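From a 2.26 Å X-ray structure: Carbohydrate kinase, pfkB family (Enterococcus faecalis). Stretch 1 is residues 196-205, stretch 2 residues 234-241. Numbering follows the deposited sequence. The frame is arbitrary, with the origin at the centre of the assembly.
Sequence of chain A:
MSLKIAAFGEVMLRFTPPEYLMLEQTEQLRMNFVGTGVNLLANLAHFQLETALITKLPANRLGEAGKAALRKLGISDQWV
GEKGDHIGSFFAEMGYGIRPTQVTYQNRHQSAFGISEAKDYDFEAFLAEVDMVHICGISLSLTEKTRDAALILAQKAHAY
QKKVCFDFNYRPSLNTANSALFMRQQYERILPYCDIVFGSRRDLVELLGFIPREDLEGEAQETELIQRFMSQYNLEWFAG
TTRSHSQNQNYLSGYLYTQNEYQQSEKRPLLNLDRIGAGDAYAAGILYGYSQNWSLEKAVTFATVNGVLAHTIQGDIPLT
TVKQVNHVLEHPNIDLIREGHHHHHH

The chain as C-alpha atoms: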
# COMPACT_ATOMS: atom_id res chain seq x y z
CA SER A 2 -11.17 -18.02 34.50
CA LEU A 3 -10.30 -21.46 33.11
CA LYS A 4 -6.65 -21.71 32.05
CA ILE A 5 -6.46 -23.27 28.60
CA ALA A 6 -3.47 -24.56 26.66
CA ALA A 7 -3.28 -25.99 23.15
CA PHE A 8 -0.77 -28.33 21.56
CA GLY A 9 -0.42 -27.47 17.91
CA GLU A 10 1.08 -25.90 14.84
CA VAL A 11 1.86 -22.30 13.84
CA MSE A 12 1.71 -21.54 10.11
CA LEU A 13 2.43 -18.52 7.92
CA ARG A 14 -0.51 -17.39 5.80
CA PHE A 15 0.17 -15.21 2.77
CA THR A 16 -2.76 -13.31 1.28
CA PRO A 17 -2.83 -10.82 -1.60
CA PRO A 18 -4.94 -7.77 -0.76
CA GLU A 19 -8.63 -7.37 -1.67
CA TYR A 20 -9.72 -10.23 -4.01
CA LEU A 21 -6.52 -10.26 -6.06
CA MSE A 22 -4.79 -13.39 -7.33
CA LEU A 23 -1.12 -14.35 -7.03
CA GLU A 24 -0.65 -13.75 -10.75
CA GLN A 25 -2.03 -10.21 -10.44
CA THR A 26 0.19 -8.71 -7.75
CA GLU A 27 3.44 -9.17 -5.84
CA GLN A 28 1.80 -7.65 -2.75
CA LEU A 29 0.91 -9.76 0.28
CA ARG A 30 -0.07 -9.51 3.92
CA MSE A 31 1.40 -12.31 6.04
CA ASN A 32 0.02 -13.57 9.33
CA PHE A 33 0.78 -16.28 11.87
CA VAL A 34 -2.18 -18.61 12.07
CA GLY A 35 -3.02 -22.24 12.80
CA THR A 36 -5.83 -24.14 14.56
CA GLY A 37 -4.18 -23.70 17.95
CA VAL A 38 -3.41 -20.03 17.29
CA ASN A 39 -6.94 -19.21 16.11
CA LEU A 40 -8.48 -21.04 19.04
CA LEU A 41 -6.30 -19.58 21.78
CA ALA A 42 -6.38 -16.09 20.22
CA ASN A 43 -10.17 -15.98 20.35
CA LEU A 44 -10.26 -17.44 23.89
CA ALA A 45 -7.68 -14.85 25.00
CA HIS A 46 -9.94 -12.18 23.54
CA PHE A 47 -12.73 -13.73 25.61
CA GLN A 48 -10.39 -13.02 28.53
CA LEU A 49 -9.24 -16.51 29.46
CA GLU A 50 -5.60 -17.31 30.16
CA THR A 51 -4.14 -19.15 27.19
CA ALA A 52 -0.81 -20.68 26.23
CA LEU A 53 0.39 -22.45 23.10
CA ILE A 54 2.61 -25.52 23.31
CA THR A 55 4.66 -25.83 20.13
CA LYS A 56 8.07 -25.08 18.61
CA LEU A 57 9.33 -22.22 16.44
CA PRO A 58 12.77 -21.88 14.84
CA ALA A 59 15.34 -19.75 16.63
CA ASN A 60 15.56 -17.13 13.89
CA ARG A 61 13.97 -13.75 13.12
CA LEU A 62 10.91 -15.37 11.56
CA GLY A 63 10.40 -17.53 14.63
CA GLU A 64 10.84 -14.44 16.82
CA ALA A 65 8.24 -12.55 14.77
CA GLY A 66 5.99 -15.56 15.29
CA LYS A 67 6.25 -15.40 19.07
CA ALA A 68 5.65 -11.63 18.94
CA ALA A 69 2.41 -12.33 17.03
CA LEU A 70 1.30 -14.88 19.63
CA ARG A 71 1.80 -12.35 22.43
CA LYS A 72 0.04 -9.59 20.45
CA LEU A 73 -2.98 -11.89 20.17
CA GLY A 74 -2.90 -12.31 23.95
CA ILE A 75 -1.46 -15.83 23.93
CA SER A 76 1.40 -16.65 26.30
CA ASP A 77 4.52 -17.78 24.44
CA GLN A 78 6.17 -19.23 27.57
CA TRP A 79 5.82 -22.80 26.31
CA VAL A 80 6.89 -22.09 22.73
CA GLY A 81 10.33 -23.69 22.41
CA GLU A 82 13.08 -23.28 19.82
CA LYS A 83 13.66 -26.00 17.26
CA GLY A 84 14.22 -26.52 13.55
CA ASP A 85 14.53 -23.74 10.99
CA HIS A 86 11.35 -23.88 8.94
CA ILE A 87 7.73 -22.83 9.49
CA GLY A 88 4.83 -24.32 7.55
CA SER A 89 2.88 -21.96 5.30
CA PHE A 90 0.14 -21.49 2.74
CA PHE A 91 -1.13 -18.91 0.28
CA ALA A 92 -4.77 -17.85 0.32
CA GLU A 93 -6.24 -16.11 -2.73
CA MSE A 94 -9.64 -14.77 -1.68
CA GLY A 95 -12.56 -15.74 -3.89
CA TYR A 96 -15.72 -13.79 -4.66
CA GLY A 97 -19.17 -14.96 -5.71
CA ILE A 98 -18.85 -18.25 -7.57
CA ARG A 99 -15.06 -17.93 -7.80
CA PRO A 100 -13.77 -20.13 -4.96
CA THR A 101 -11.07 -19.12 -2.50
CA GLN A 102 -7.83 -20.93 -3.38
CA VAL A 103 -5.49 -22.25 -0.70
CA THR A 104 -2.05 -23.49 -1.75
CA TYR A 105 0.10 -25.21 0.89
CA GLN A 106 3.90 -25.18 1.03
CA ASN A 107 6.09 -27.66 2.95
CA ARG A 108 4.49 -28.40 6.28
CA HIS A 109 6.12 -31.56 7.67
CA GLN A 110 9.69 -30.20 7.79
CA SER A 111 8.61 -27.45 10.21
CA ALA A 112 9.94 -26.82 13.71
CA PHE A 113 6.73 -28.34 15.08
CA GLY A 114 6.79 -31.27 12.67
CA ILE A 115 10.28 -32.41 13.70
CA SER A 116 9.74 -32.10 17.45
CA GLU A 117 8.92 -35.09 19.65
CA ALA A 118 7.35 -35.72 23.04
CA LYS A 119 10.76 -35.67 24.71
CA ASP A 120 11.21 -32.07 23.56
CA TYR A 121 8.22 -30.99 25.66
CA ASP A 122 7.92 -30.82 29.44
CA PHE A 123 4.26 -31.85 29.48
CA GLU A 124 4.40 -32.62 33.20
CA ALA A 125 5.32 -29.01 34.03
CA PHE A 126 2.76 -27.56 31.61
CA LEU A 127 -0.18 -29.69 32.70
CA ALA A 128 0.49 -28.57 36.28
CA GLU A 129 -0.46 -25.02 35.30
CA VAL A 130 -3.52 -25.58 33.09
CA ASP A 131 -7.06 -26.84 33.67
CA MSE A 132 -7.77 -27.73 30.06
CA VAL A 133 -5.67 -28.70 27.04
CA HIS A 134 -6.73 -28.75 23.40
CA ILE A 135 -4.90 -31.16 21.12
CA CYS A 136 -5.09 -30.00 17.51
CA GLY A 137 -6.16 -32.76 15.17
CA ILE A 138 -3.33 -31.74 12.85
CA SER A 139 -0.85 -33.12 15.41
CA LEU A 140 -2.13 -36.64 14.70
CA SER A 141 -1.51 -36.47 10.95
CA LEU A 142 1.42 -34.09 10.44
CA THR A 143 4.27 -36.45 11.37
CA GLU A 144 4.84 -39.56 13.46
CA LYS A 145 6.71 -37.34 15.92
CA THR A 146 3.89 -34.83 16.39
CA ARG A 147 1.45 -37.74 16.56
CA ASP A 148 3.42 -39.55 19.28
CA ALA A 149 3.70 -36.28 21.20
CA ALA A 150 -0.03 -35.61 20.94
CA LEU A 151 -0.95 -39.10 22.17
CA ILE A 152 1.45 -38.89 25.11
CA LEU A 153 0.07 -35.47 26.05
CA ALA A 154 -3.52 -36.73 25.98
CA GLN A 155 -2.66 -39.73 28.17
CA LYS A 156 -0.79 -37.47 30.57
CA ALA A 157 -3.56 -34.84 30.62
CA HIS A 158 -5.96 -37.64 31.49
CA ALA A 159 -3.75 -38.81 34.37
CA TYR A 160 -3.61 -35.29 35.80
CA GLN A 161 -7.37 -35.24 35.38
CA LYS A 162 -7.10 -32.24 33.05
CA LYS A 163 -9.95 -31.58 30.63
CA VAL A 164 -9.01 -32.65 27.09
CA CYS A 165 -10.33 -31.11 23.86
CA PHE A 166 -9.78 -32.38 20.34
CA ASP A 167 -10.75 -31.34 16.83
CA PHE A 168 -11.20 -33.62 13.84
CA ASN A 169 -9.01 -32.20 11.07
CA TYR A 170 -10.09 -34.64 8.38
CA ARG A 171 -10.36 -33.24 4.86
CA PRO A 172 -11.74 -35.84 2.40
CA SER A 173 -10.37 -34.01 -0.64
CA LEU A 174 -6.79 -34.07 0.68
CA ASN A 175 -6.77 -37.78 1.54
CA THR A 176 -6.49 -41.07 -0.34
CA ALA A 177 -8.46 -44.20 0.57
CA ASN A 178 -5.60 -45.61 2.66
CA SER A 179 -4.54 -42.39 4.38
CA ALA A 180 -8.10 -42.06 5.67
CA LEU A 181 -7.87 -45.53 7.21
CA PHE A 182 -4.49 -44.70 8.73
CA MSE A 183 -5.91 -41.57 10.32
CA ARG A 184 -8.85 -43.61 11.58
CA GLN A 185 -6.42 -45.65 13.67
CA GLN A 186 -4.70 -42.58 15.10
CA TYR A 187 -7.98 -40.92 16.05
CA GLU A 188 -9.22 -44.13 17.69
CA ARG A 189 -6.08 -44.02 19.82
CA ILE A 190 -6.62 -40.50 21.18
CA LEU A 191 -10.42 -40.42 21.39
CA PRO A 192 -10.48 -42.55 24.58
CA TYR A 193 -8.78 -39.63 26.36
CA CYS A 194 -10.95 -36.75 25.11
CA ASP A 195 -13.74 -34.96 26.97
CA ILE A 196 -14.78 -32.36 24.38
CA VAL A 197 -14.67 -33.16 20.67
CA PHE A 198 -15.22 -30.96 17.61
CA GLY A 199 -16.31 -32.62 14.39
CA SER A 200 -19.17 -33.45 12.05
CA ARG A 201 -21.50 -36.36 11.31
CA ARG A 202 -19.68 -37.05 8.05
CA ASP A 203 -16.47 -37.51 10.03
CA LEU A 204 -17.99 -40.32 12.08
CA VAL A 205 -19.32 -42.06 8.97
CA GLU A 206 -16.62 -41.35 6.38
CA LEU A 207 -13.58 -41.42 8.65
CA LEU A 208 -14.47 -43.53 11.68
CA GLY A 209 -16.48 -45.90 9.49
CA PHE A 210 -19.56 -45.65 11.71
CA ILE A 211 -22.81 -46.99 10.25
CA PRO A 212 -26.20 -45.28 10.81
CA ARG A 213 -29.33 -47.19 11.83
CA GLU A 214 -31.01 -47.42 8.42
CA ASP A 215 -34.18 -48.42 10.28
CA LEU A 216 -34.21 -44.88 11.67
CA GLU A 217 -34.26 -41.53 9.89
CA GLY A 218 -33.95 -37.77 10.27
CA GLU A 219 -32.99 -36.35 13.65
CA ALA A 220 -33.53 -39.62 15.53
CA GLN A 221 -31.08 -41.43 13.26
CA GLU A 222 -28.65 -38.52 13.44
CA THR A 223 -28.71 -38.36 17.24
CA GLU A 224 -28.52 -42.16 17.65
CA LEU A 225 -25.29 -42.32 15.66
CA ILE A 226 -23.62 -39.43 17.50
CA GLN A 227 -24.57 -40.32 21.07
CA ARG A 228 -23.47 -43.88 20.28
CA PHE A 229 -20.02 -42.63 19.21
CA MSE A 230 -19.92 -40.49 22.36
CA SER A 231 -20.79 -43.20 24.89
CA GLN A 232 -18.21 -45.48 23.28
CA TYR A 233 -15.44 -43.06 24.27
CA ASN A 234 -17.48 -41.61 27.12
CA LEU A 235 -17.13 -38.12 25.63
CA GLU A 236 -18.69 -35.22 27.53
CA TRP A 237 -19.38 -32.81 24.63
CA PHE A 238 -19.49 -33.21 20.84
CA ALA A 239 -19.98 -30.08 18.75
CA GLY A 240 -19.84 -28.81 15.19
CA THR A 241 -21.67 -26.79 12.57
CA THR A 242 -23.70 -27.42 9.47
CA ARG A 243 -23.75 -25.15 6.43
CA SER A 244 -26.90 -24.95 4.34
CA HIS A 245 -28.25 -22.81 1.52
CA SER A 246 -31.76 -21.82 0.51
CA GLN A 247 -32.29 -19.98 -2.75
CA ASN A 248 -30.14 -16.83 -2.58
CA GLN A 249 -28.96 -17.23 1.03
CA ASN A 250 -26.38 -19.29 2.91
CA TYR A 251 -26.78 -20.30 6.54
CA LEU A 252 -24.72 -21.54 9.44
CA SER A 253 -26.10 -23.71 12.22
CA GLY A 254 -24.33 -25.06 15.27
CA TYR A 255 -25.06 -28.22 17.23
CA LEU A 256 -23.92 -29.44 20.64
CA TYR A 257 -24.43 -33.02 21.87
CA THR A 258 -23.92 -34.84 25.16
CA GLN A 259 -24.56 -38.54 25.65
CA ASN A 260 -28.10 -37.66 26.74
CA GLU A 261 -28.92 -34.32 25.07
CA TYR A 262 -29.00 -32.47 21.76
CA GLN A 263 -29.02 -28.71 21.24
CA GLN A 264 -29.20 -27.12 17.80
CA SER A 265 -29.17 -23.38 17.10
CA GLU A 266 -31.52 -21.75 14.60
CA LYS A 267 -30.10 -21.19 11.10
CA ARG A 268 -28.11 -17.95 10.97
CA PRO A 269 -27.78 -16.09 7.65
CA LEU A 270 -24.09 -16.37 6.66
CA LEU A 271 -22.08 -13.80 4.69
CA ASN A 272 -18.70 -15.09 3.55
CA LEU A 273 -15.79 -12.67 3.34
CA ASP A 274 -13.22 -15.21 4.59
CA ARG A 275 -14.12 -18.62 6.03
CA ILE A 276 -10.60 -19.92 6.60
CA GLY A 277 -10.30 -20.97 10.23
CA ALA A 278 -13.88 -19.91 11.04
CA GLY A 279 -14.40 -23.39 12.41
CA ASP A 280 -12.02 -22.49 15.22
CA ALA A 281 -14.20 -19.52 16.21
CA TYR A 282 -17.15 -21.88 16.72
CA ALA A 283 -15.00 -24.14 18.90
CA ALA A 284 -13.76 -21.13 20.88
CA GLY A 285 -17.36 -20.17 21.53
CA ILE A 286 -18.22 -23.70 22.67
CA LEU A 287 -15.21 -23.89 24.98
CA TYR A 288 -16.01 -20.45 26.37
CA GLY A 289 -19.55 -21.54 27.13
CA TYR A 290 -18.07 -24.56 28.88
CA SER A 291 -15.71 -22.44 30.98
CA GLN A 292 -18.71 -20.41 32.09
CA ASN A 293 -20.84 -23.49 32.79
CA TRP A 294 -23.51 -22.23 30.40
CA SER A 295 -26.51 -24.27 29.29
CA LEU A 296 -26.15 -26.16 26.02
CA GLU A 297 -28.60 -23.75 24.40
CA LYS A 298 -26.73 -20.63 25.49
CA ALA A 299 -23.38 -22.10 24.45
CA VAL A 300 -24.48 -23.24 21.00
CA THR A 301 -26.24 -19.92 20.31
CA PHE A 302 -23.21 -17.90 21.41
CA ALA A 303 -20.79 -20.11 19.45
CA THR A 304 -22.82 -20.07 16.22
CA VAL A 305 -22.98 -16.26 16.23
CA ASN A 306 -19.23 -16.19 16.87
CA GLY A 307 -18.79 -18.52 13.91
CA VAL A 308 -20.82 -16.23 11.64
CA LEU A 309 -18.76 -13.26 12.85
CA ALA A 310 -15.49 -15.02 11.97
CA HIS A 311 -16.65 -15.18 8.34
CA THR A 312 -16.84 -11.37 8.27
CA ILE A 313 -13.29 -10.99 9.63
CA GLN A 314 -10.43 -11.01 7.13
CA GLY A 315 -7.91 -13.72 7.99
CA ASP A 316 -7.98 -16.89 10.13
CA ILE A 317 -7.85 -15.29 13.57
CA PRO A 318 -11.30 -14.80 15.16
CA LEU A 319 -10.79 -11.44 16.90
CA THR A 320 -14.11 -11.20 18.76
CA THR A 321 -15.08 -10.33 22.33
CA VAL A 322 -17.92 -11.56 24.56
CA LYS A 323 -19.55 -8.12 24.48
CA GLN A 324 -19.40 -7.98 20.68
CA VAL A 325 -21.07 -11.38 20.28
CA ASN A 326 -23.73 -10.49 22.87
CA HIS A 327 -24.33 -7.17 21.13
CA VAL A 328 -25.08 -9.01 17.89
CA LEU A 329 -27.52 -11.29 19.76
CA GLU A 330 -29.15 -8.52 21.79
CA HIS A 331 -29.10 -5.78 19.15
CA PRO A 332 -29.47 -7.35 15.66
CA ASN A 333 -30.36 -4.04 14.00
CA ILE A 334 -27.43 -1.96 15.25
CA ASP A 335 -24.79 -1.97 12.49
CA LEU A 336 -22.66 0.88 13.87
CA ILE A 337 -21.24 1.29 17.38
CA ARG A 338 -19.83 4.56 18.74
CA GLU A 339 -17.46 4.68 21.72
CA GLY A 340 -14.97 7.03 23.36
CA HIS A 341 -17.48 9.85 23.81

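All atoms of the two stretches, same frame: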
# COMPACT_ATOMS: atom_id res chain seq x y z
N ILE A 196 -14.04 -33.22 25.30
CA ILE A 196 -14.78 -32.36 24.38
C ILE A 196 -14.23 -32.55 22.97
O ILE A 196 -13.03 -32.38 22.74
CB ILE A 196 -14.65 -30.87 24.78
CG1 ILE A 196 -15.13 -30.69 26.22
CG2 ILE A 196 -15.47 -30.00 23.83
CD1 ILE A 196 -14.98 -29.28 26.75
N VAL A 197 -15.10 -32.91 22.04
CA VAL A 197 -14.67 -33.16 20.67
C VAL A 197 -15.41 -32.32 19.64
O VAL A 197 -16.64 -32.17 19.70
CB VAL A 197 -14.85 -34.65 20.32
CG1 VAL A 197 -14.39 -34.91 18.90
CG2 VAL A 197 -14.05 -35.51 21.30
N PHE A 198 -14.66 -31.77 18.68
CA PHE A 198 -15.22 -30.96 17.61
C PHE A 198 -15.13 -31.73 16.30
O PHE A 198 -14.06 -32.19 15.91
CB PHE A 198 -14.45 -29.64 17.50
CG PHE A 198 -14.61 -28.75 18.70
CD1 PHE A 198 -15.80 -28.07 18.92
CD2 PHE A 198 -13.60 -28.65 19.64
CE1 PHE A 198 -15.98 -27.30 20.07
CE2 PHE A 198 -13.76 -27.88 20.79
CZ PHE A 198 -14.96 -27.20 21.01
N GLY A 199 -16.28 -31.89 15.64
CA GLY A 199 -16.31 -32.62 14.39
C GLY A 199 -17.71 -32.68 13.82
O GLY A 199 -18.64 -32.14 14.42
N SER A 200 -17.86 -33.34 12.68
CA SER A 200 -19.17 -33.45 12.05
C SER A 200 -19.63 -34.89 11.89
O SER A 200 -18.86 -35.83 12.08
CB SER A 200 -19.13 -32.81 10.67
OG SER A 200 -18.35 -33.60 9.79
N ARG A 201 -20.90 -35.05 11.53
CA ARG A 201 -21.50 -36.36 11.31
C ARG A 201 -20.71 -37.11 10.24
O ARG A 201 -20.39 -38.29 10.42
CB ARG A 201 -22.95 -36.20 10.85
CG ARG A 201 -23.61 -37.50 10.39
CD ARG A 201 -24.95 -37.22 9.74
NE ARG A 201 -25.69 -38.43 9.40
CZ ARG A 201 -25.29 -39.32 8.49
NH1 ARG A 201 -24.15 -39.13 7.82
NH2 ARG A 201 -26.03 -40.39 8.24
N ARG A 202 -20.42 -36.43 9.14
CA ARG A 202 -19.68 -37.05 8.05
C ARG A 202 -18.32 -37.59 8.50
O ARG A 202 -17.79 -38.51 7.88
CB ARG A 202 -19.49 -36.07 6.90
CG ARG A 202 -20.78 -35.67 6.21
CD ARG A 202 -20.52 -34.95 4.90
NE ARG A 202 -21.75 -34.52 4.25
CZ ARG A 202 -22.57 -33.59 4.74
NH1 ARG A 202 -22.27 -32.98 5.88
NH2 ARG A 202 -23.67 -33.26 4.08
N ASP A 203 -17.75 -37.02 9.55
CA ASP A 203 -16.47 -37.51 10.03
C ASP A 203 -16.67 -38.91 10.61
O ASP A 203 -15.92 -39.84 10.31
CB ASP A 203 -15.88 -36.59 11.11
CG ASP A 203 -15.32 -35.30 10.55
OD1 ASP A 203 -14.56 -35.37 9.56
OD2 ASP A 203 -15.62 -34.23 11.10
N LEU A 204 -17.69 -39.05 11.45
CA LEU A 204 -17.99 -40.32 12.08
C LEU A 204 -18.21 -41.41 11.04
O LEU A 204 -17.66 -42.50 11.14
CB LEU A 204 -19.22 -40.18 12.97
CG LEU A 204 -19.12 -39.05 14.00
CD1 LEU A 204 -20.37 -39.00 14.85
CD2 LEU A 204 -17.88 -39.25 14.86
N VAL A 205 -19.01 -41.10 10.03
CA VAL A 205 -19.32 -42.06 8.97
C VAL A 205 -18.17 -42.31 8.00
O VAL A 205 -17.72 -43.44 7.83
CB VAL A 205 -20.57 -41.61 8.17
CG1 VAL A 205 -20.81 -42.54 7.00
CG2 VAL A 205 -21.79 -41.59 9.09
N ASN A 234 -17.00 -42.31 25.94
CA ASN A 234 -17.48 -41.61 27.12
C ASN A 234 -17.19 -40.11 27.05
O ASN A 234 -16.84 -39.48 28.05
CB ASN A 234 -16.87 -42.21 28.38
CG ASN A 234 -17.54 -41.71 29.65
OD1 ASN A 234 -18.76 -41.53 29.69
ND2 ASN A 234 -16.75 -41.49 30.69
N LEU A 235 -17.36 -39.54 25.85
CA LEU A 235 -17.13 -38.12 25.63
C LEU A 235 -18.17 -37.31 26.39
O LEU A 235 -19.29 -37.77 26.60
CB LEU A 235 -17.23 -37.80 24.14
CG LEU A 235 -16.28 -38.58 23.24
CD1 LEU A 235 -16.54 -38.22 21.79
CD2 LEU A 235 -14.83 -38.29 23.63
N GLU A 236 -17.79 -36.10 26.80
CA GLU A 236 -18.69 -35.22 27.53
C GLU A 236 -19.47 -34.30 26.58
O GLU A 236 -20.68 -34.12 26.74
CB GLU A 236 -17.88 -34.39 28.53
CG GLU A 236 -18.70 -33.45 29.38
CD GLU A 236 -17.85 -32.72 30.38
OE1 GLU A 236 -16.62 -32.96 30.40
OE2 GLU A 236 -18.40 -31.91 31.16
N TRP A 237 -18.77 -33.72 25.60
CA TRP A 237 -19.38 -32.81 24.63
C TRP A 237 -18.90 -33.08 23.21
O TRP A 237 -17.72 -33.34 22.99
CB TRP A 237 -19.05 -31.35 24.97
CG TRP A 237 -19.97 -30.66 25.93
CD1 TRP A 237 -20.84 -31.24 26.81
CD2 TRP A 237 -20.06 -29.24 26.16
NE1 TRP A 237 -21.46 -30.28 27.57
CE2 TRP A 237 -21.00 -29.04 27.20
CE3 TRP A 237 -19.43 -28.12 25.60
CZ2 TRP A 237 -21.33 -27.77 27.68
CZ3 TRP A 237 -19.76 -26.85 26.08
CH2 TRP A 237 -20.70 -26.69 27.11
N PHE A 238 -19.82 -33.03 22.26
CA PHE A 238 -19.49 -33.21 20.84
C PHE A 238 -20.16 -32.03 20.15
O PHE A 238 -21.37 -31.83 20.30
CB PHE A 238 -20.08 -34.51 20.29
CG PHE A 238 -19.77 -34.74 18.83
CD1 PHE A 238 -18.49 -35.10 18.42
CD2 PHE A 238 -20.75 -34.57 17.86
CE1 PHE A 238 -18.19 -35.29 17.06
CE2 PHE A 238 -20.47 -34.76 16.51
CZ PHE A 238 -19.18 -35.12 16.11
N ALA A 239 -19.40 -31.24 19.41
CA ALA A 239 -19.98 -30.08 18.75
C ALA A 239 -19.43 -29.82 17.35
O ALA A 239 -18.33 -30.25 17.01
CB ALA A 239 -19.80 -28.84 19.62
N GLY A 240 -20.22 -29.12 16.55
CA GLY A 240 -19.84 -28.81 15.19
C GLY A 240 -20.88 -27.90 14.57
O GLY A 240 -21.79 -27.43 15.24
N THR A 241 -20.74 -27.65 13.27
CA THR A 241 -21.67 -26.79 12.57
C THR A 241 -22.07 -27.38 11.24
O THR A 241 -21.37 -28.21 10.66
CB THR A 241 -21.05 -25.41 12.26
OG1 THR A 241 -19.93 -25.58 11.38
CG2 THR A 241 -20.59 -24.73 13.53

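How do the two stretches come together at I196 and V197? Residues 196-198 and 237-241 are neighbouring parallel strands, their directions only 20° apart, in the register I196 with W237, V197 with F238 and F198 with A239. The ladder of hydrogen bonds begins where V197 N donates to W237 O at 2.8 Å, with a nearly straight N-H...O angle of 170°. The same carbonyl also faces the alpha carbon next door, I196 CA lying 3.4 Å from W237 O in a CA-H...O contact. On that side of the sheet the side chains of I196 and W237 meet near their bases, I196 CG2 to W237 CB at 4.0 Å, while the end of the tryptophan side chain leads away from stretch 1.

What does V197 do on the other side of the sheet? Its side chain shares that side with F238, and it is buried between two apolar neighbours. V197 CG2 touches L235 CD2 at 3.7 Å, so L235, two residues before the start of the strand, extends the hydrophobic contact beyond the paired residues. V197 CG1 lies 4.1 Å from F238 CD1. With no polar group in these side chains, the contacts are van der Waals packing in a region shielded from water. The backbone continues the ladder: A239 N donates to V197 O at 2.9 Å, and F238 CA approaches V197 O at 3.2 Å in a second CA-H...O contact. Successive bonds thus alternate in direction, as a parallel pair requires, with V197 giving through its amide and receiving through its carbonyl.

How does the pairing end at F198 and G199? F198 returns to the side occupied by I196 and W237, where its CD1 packs 4.1 Å from A239 CB. The small alanine side chain offers a single methyl to the phenylalanine ring. A239 O then serves two groups, accepting a hydrogen bond from G199 N at 3.0 Å and lying 3.2 Å from F198 CA in a CA-H...O contact. Beyond this bond, G199 faces G240, with G199 O 3.6 Å from G240 CA. The absence of a side chain at G240 matters here, because a beta carbon in ideal position would fall only 2.3 Å from G199 O, a clash.

What carries the contact past the strand, from S200 to L204? The ring of F238 does, since its end comes nearer to stretch 1: F238 CZ is 3.5 Å from G199 O, 4.1 Å from S200 N and 4.2 Å from L204 CD1. L204 points toward stretch 2 from the first turn of the helix, adding an apolar contact to the one F238 makes with V197. That turn is secured within stretch 1. S200 N donates to D203 OD2 at 2.9 Å, and S200, at the N-cap position, accepts a weak capping bond at its OG from D203 N at 3.5 Å. These bonds order the start of the helix within stretch 1, while the contact with stretch 2 there comes from the F238 ring.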